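Local coordinates for D-alanyl-lipoteichoic acid synthetase (Streptococcus pneumoniae, PDB 3BMA), which probably takes part in D-alanylating lipoteichoic acid during cell wall biogenesis, as a DltD-family protein of the SGNH-hydrolase clan, at residues S143-A146 / A147-L151; F154-V157 / A158-L162; D277-L280 / V281-F285. The protein carries 1 engineered substitution. One frame throughout, in Å; residues are numbered along the deposited sequence.

Interaction 1: S143-A146 / A147-L151; sequences SQYA and ATRLL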
loop_
_atom_site.group_PDB
_atom_site.type_symbol
_atom_site.label_atom_id
_atom_site.label_comp_id
_atom_site.label_asym_id
_atom_site.label_seq_id
_atom_site.Cartn_x
_atom_site.Cartn_y
_atom_site.Cartn_z
ATOM N N SER C 143 -5.230 25.111 6.300
ATOM C CA SER C 143 -5.001 24.066 5.299
ATOM C C SER C 143 -5.864 24.273 4.059
ATOM O O SER C 143 -5.413 24.033 2.944
ATOM C CB SER C 143 -5.258 22.676 5.891
ATOM O OG SER C 143 -6.615 22.283 5.748
ATOM N N GLN C 144 -7.102 24.716 4.269
ATOM C CA GLN C 144 -8.045 24.968 3.183
ATOM C C GLN C 144 -7.627 26.171 2.337
ATOM O O GLN C 144 -7.741 26.140 1.110
ATOM C CB GLN C 144 -9.461 25.160 3.742
ATOM C CG GLN C 144 -10.576 25.224 2.691
ATOM C CD GLN C 144 -10.906 26.640 2.246
ATOM O OE1 GLN C 144 -11.092 27.538 3.069
ATOM N NE2 GLN C 144 -10.988 26.842 0.936
ATOM N N TYR C 145 -7.144 27.223 2.998
ATOM C CA TYR C 145 -6.721 28.431 2.301
ATOM C C TYR C 145 -5.434 28.210 1.497
ATOM O O TYR C 145 -5.330 28.657 0.351
ATOM C CB TYR C 145 -6.575 29.631 3.264
ATOM C CG TYR C 145 -6.014 30.851 2.570
ATOM C CD1 TYR C 145 -6.814 31.630 1.737
ATOM C CD2 TYR C 145 -4.669 31.195 2.704
ATOM C CE1 TYR C 145 -6.292 32.730 1.074
ATOM C CE2 TYR C 145 -4.140 32.288 2.048
ATOM C CZ TYR C 145 -4.953 33.047 1.233
ATOM O OH TYR C 145 -4.418 34.129 0.571
ATOM N N ALA C 146 -4.463 27.529 2.100
ATOM C CA ALA C 146 -3.156 27.310 1.472
ATOM C C ALA C 146 -3.234 26.365 0.276
ATOM O O ALA C 146 -2.455 26.495 -0.671
ATOM C CB ALA C 146 -2.150 26.795 2.494
ATOM N N ALA C 147 -4.173 25.418 0.332
ATOM C CA ALA C 147 -4.445 24.515 -0.784
ATOM C C ALA C 147 -5.029 25.281 -1.954
ATOM O O ALA C 147 -4.680 25.021 -3.107
ATOM C CB ALA C 147 -5.394 23.411 -0.358
ATOM N N THR C 148 -5.925 26.218 -1.639
ATOM C CA THR C 148 -6.569 27.088 -2.623
ATOM C C THR C 148 -5.526 27.938 -3.341
ATOM O O THR C 148 -5.551 28.049 -4.565
ATOM C CB THR C 148 -7.625 27.997 -1.950
ATOM O OG1 THR C 148 -8.536 27.190 -1.195
ATOM C CG2 THR C 148 -8.405 28.806 -2.980
ATOM N N ARG C 149 -4.601 28.512 -2.575
ATOM C CA ARG C 149 -3.517 29.313 -3.141
ATOM C C ARG C 149 -2.570 28.492 -4.009
ATOM O O ARG C 149 -2.024 29.012 -4.978
ATOM C CB ARG C 149 -2.735 30.031 -2.041
ATOM C CG ARG C 149 -3.528 31.111 -1.343
ATOM C CD ARG C 149 -3.774 32.302 -2.246
ATOM N NE ARG C 149 -2.707 33.290 -2.147
ATOM C CZ ARG C 149 -2.532 34.285 -3.010
ATOM N NH1 ARG C 149 -3.350 34.425 -4.045
ATOM N NH2 ARG C 149 -1.539 35.143 -2.838
ATOM N N LEU C 150 -2.391 27.216 -3.662
ATOM C CA LEU C 150 -1.555 26.302 -4.444
ATOM C C LEU C 150 -2.149 25.977 -5.812
ATOM O O LEU C 150 -1.433 25.962 -6.811
ATOM C CB LEU C 150 -1.271 25.011 -3.673
ATOM C CG LEU C 150 0.094 24.866 -2.998
ATOM C CD1 LEU C 150 0.180 23.511 -2.327
ATOM C CD2 LEU C 150 1.228 25.034 -3.989
ATOM N N LEU C 151 -3.458 25.740 -5.848
ATOM C CA LEU C 151 -4.169 25.451 -7.097
ATOM C C LEU C 151 -4.330 26.678 -7.996
ATOM O O LEU C 151 -4.551 26.541 -9.197
ATOM C CB LEU C 151 -5.533 24.821 -6.809
ATOM C CG LEU C 151 -5.532 23.391 -6.259
ATOM C CD1 LEU C 151 -6.831 23.095 -5.547
ATOM C CD2 LEU C 151 -5.273 22.361 -7.354
#
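Y145 and R149, one turn apart on helix 141-153, make the tight half of this contact. The R149 chain runs over one face of the phenol ring: its CG sits 3.9 Å from the centroid of the Y145 ring, 27° off the normal, a CH-pi contact shifted toward the rim at CZ. With CG of Y145 anti to its backbone N (chi1 175°) and the arginine bent at chi2 and chi3, the two side chains run alongside each other and the guanidinium lies 25° from the ring plane. Y145 OH and R149 NE are 3.3 Å apart at an angle too poor for a hydrogen bond; both polar ends turn instead to D277, the phenol by a hydrogen bond and R149 NH2 by a salt bridge.

The Q144 and T148 side is looser and partly exposed. There T148 OG1 donates a hydrogen bond to Q144 O (2.7 Å), which also accepts T148 N at 3.3 Å, while Q144 NE2 bonds to A167 O and a glycerol lies near T148.

Around this helix, A146 and L150 pack on helix 83-90, Y145 and A146 meet L280 of helix 274-287, and A147 and L151 lean on helix 160-167.

Interaction 2: F154-V157 / A158-L162; sequences FPNV and AMKDL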
loop_
_atom_site.group_PDB
_atom_site.type_symbol
_atom_site.label_atom_id
_atom_site.label_comp_id
_atom_site.label_asym_id
_atom_site.label_seq_id
_atom_site.Cartn_x
_atom_site.Cartn_y
_atom_site.Cartn_z
ATOM N N PHE C 154 -0.332 26.596 -9.173
ATOM C CA PHE C 154 -0.139 25.453 -10.056
ATOM C C PHE C 154 -1.476 24.750 -10.275
ATOM O O PHE C 154 -1.824 23.851 -9.504
ATOM C CB PHE C 154 0.829 24.438 -9.450
ATOM C CG PHE C 154 2.139 25.008 -8.977
ATOM C CD1 PHE C 154 2.483 24.947 -7.628
ATOM C CD2 PHE C 154 3.050 25.553 -9.874
ATOM C CE1 PHE C 154 3.700 25.439 -7.181
ATOM C CE2 PHE C 154 4.273 26.052 -9.431
ATOM C CZ PHE C 154 4.598 25.995 -8.085
ATOM N N PRO C 155 -2.224 25.136 -11.329
ATOM C CA PRO C 155 -3.504 24.481 -11.642
ATOM C C PRO C 155 -3.374 22.972 -11.884
ATOM O O PRO C 155 -4.283 22.213 -11.541
ATOM C CB PRO C 155 -3.966 25.199 -12.914
ATOM C CG PRO C 155 -3.259 26.511 -12.887
ATOM C CD PRO C 155 -1.921 26.218 -12.283
ATOM N N ASN C 156 -2.247 22.551 -12.458
ATOM C CA ASN C 156 -1.928 21.133 -12.603
ATOM C C ASN C 156 -0.774 20.713 -11.687
ATOM O O ASN C 156 0.267 20.248 -12.153
ATOM C CB ASN C 156 -1.624 20.792 -14.067
ATOM C CG ASN C 156 -2.876 20.708 -14.922
ATOM O OD1 ASN C 156 -3.961 20.384 -14.435
ATOM N ND2 ASN C 156 -2.726 20.988 -16.211
ATOM N N VAL C 157 -0.981 20.879 -10.384
ATOM C CA VAL C 157 0.013 20.540 -9.360
ATOM C C VAL C 157 0.158 19.014 -9.207
ATOM O O VAL C 157 -0.749 18.258 -9.565
ATOM C CB VAL C 157 -0.340 21.243 -7.993
ATOM C CG1 VAL C 157 -1.567 20.615 -7.316
ATOM C CG2 VAL C 157 0.854 21.299 -7.047
ATOM N N ALA C 158 1.314 18.575 -8.715
ATOM C CA ALA C 158 1.515 17.190 -8.311
ATOM C C ALA C 158 0.621 16.885 -7.114
ATOM O O ALA C 158 0.437 17.740 -6.243
ATOM C CB ALA C 158 2.973 16.943 -7.965
ATOM N N MET C 159 0.067 15.673 -7.096
ATOM C CA MET C 159 -0.940 15.241 -6.112
ATOM C C MET C 159 -2.143 16.191 -6.052
ATOM O O MET C 159 -2.601 16.576 -4.971
ATOM C CB MET C 159 -0.313 15.007 -4.730
ATOM C CG MET C 159 0.609 13.797 -4.684
ATOM S SD MET C 159 1.645 13.778 -3.219
ATOM C CE MET C 159 2.760 15.118 -3.591
ATOM N N LYS C 160 -2.636 16.544 -7.240
ATOM C CA LYS C 160 -3.767 17.451 -7.443
ATOM C C LYS C 160 -5.040 16.995 -6.725
ATOM O O LYS C 160 -5.792 17.824 -6.215
ATOM C CB LYS C 160 -4.025 17.605 -8.947
ATOM C CG LYS C 160 -4.971 18.733 -9.345
ATOM C CD LYS C 160 -5.035 18.869 -10.861
ATOM C CE LYS C 160 -6.305 19.575 -11.315
ATOM N NZ LYS C 160 -6.356 19.728 -12.796
ATOM N N ASP C 161 -5.258 15.680 -6.672
ATOM C CA ASP C 161 -6.420 15.086 -6.000
ATOM C C ASP C 161 -6.446 15.378 -4.493
ATOM O O ASP C 161 -7.514 15.586 -3.911
ATOM C CB ASP C 161 -6.473 13.569 -6.255
ATOM C CG ASP C 161 -5.244 12.831 -5.711
ATOM O OD1 ASP C 161 -5.404 12.025 -4.769
ATOM O OD2 ASP C 161 -4.118 13.062 -6.210
ATOM N N LEU C 162 -5.262 15.412 -3.887
ATOM C CA LEU C 162 -5.112 15.597 -2.449
ATOM C C LEU C 162 -5.235 17.068 -2.067
ATOM O O LEU C 162 -5.822 17.398 -1.037
ATOM C CB LEU C 162 -3.771 15.020 -1.977
ATOM C CG LEU C 162 -3.584 13.508 -2.159
ATOM C CD1 LEU C 162 -2.130 13.100 -1.992
ATOM C CD2 LEU C 162 -4.455 12.736 -1.201
#
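The extended side chain of K160 reaches back along the loop to N156, and the two side chains meet at a slant. K160 NZ donates to N156 OD1 at 3.0 Å, arriving almost head-on to the amide carbonyl, with a C=O...N angle of 170°. CG of K160 is anti to the backbone N (chi1 -168°) and the chain stays extended beyond CG, which carries the ammonium the full length back to the amide. On the way its CE passes 3.3 Å from P155 O. At the root of the lysine, CB lies 3.4 Å from V157 O, and V157 CG1 is 4.2 Å from that same K160 CB. This is the turn between helices 141-153 and 160-167: F154 is the first residue to leave the helical conformation and M159 takes the N-cap position of the next helix. V157 and K160 both pack on L151 of the preceding helix, while M159 turns to helix 127-136. The ammonium of K160 has a second partner, a salt bridge to E171 of the third subunit, so the lysine joins loop and interface. F154 faces another neighbour: its ring meets F193 of the second subunit edge-to-face, and A158 packs on F194 of that same subunit.

Interaction 3: D277-L280 / V281-F285; sequences DLQL and VLTQF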
loop_
_atom_site.group_PDB
_atom_site.type_symbol
_atom_site.label_atom_id
_atom_site.label_comp_id
_atom_site.label_asym_id
_atom_site.label_seq_id
_atom_site.Cartn_x
_atom_site.Cartn_y
_atom_site.Cartn_z
ATOM N N ASP C 277 -2.319 35.719 3.119
ATOM C CA ASP C 277 -1.113 34.884 3.117
ATOM C C ASP C 277 -0.349 35.055 4.420
ATOM O O ASP C 277 0.240 34.100 4.921
ATOM C CB ASP C 277 -0.184 35.218 1.939
ATOM C CG ASP C 277 -0.739 34.781 0.585
ATOM O OD1 ASP C 277 -1.788 34.103 0.532
ATOM O OD2 ASP C 277 -0.112 35.130 -0.444
ATOM N N LEU C 278 -0.353 36.280 4.952
ATOM C CA LEU C 278 0.285 36.599 6.240
ATOM C C LEU C 278 -0.367 35.833 7.387
ATOM O O LEU C 278 0.317 35.380 8.299
ATOM C CB LEU C 278 0.252 38.111 6.513
ATOM C CG LEU C 278 0.739 38.661 7.863
ATOM C CD1 LEU C 278 2.249 38.491 8.037
ATOM C CD2 LEU C 278 0.336 40.119 8.015
ATOM N N GLN C 279 -1.683 35.660 7.305
ATOM C CA GLN C 279 -2.437 34.892 8.290
ATOM C C GLN C 279 -2.037 33.408 8.372
ATOM O O GLN C 279 -2.228 32.777 9.406
ATOM C CB GLN C 279 -3.943 35.053 8.034
ATOM C CG GLN C 279 -4.855 34.611 9.180
ATOM C CD GLN C 279 -4.524 35.260 10.517
ATOM O OE1 GLN C 279 -4.058 36.400 10.581
ATOM N NE2 GLN C 279 -4.774 34.529 11.597
ATOM N N LEU C 280 -1.478 32.862 7.294
ATOM C CA LEU C 280 -0.937 31.501 7.309
ATOM C C LEU C 280 0.283 31.409 8.207
ATOM O O LEU C 280 0.387 30.505 9.034
ATOM C CB LEU C 280 -0.569 31.043 5.898
ATOM C CG LEU C 280 -1.732 30.728 4.958
ATOM C CD1 LEU C 280 -1.216 30.520 3.564
ATOM C CD2 LEU C 280 -2.471 29.497 5.433
ATOM N N VAL C 281 1.201 32.352 8.022
ATOM C CA VAL C 281 2.415 32.458 8.821
ATOM C C VAL C 281 2.094 32.630 10.316
ATOM O O VAL C 281 2.606 31.878 11.148
ATOM C CB VAL C 281 3.304 33.611 8.287
ATOM C CG1 VAL C 281 4.350 34.046 9.302
ATOM C CG2 VAL C 281 3.964 33.207 6.976
ATOM N N LEU C 282 1.221 33.589 10.637
ATOM C CA LEU C 282 0.849 33.903 12.022
ATOM C C LEU C 282 0.215 32.720 12.738
ATOM O O LEU C 282 0.486 32.497 13.920
ATOM C CB LEU C 282 -0.088 35.119 12.082
ATOM C CG LEU C 282 0.428 36.433 11.480
ATOM C CD1 LEU C 282 -0.611 37.533 11.586
ATOM C CD2 LEU C 282 1.742 36.872 12.111
ATOM N N THR C 283 -0.614 31.967 12.008
ATOM C CA THR C 283 -1.218 30.726 12.505
ATOM C C THR C 283 -0.153 29.686 12.837
ATOM O O THR C 283 -0.226 29.033 13.881
ATOM C CB THR C 283 -2.220 30.132 11.489
ATOM O OG1 THR C 283 -3.170 31.137 11.119
ATOM C CG2 THR C 283 -2.964 28.946 12.078
ATOM N N GLN C 284 0.840 29.554 11.958
ATOM C CA GLN C 284 1.955 28.639 12.191
ATOM C C GLN C 284 2.784 29.068 13.403
ATOM O O GLN C 284 3.219 28.225 14.190
ATOM C CB GLN C 284 2.840 28.509 10.948
ATOM C CG GLN C 284 3.734 27.271 10.970
ATOM C CD GLN C 284 2.949 25.997 11.246
ATOM O OE1 GLN C 284 2.070 25.612 10.471
ATOM N NE2 GLN C 284 3.262 25.339 12.354
ATOM N N PHE C 285 2.970 30.378 13.553
ATOM C CA PHE C 285 3.656 30.953 14.712
ATOM C C PHE C 285 2.926 30.660 16.026
ATOM O O PHE C 285 3.558 30.438 17.057
ATOM C CB PHE C 285 3.836 32.468 14.540
ATOM C CG PHE C 285 4.944 32.860 13.589
ATOM C CD1 PHE C 285 5.793 31.903 13.023
ATOM C CD2 PHE C 285 5.164 34.202 13.290
ATOM C CE1 PHE C 285 6.826 32.280 12.168
ATOM C CE2 PHE C 285 6.197 34.588 12.435
ATOM C CZ PHE C 285 7.023 33.627 11.868
HETATM O O HOH W 1 -5.532 31.652 12.025
#
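T283 and Q279 supply most of the polar contact. Q279 O takes two donors from the same residue: T283 OG1 at 2.6 Å, nearly in line with the carbonyl bond (163°), and T283 N at 3.2 Å, which comes from above the carbonyl plane. The hydroxyl can turn back to the preceding turn because OG1 sits beside the backbone N of T283, opposite the carbonyl carbon (chi1 -53°). A water then joins the two side chains, which cross at about a right angle: it donates to T283 OG1 at 2.6 Å and accepts from Q279 NE2 at 3.0 Å. The glutamine amide is held further by helix 311-326 and the loop beyond it, with OE1 accepting from Q324 NE2 and NE2 donating to Q328 OE1, so both ends of the buried amide are satisfied and its rotation is probably fixed. L282 CD1 passes 3.8 Å from Q279 OE1, the L282 and Q279 side chains crossing at about a right angle.

Across the contact the main chain bonds i to i+4, L282, T283 and Q284 N to L278, Q279 and L280 O, the first straightest (168° at the hydrogen); at D277 the pattern is i to i+3, L280 N donating to D277 O.

Among apolar contacts, L278 CG lies 4.1 Å from L282 CD1. Within 281-285, V281 CG1 rests over one face of the F285 ring, 3.6 Å above its plane and offset toward the rim.

This buried part of helix 274-287 runs beside helix 141-153; L280, Q284 and F285 pack on helix 83-90, and L282 and F285 reach F294 on strand 291-296 of the parallel sheet.

The three contacts come in series along the chain, each within a short piece of it. Interaction 1 lies on helix 141-153 and interaction 2 on the loop that follows it and the first turn of helix 160-167; their centres are about 11 Å apart, and they touch through L151. Interaction 3 comes over a hundred residues later on helix 274-287, yet its centre is only about 13 Å from that of interaction 1; D277 and L280 make the joint. Interactions 2 and 3 do not touch, their nearest atoms being about 12 Å apart. Helix 141-153 thus bridges the sheet-packed helix 274-287 and the outer turn 154-162, where neighbouring subunits dock, linking the parallel-sheet core to the assembly interface.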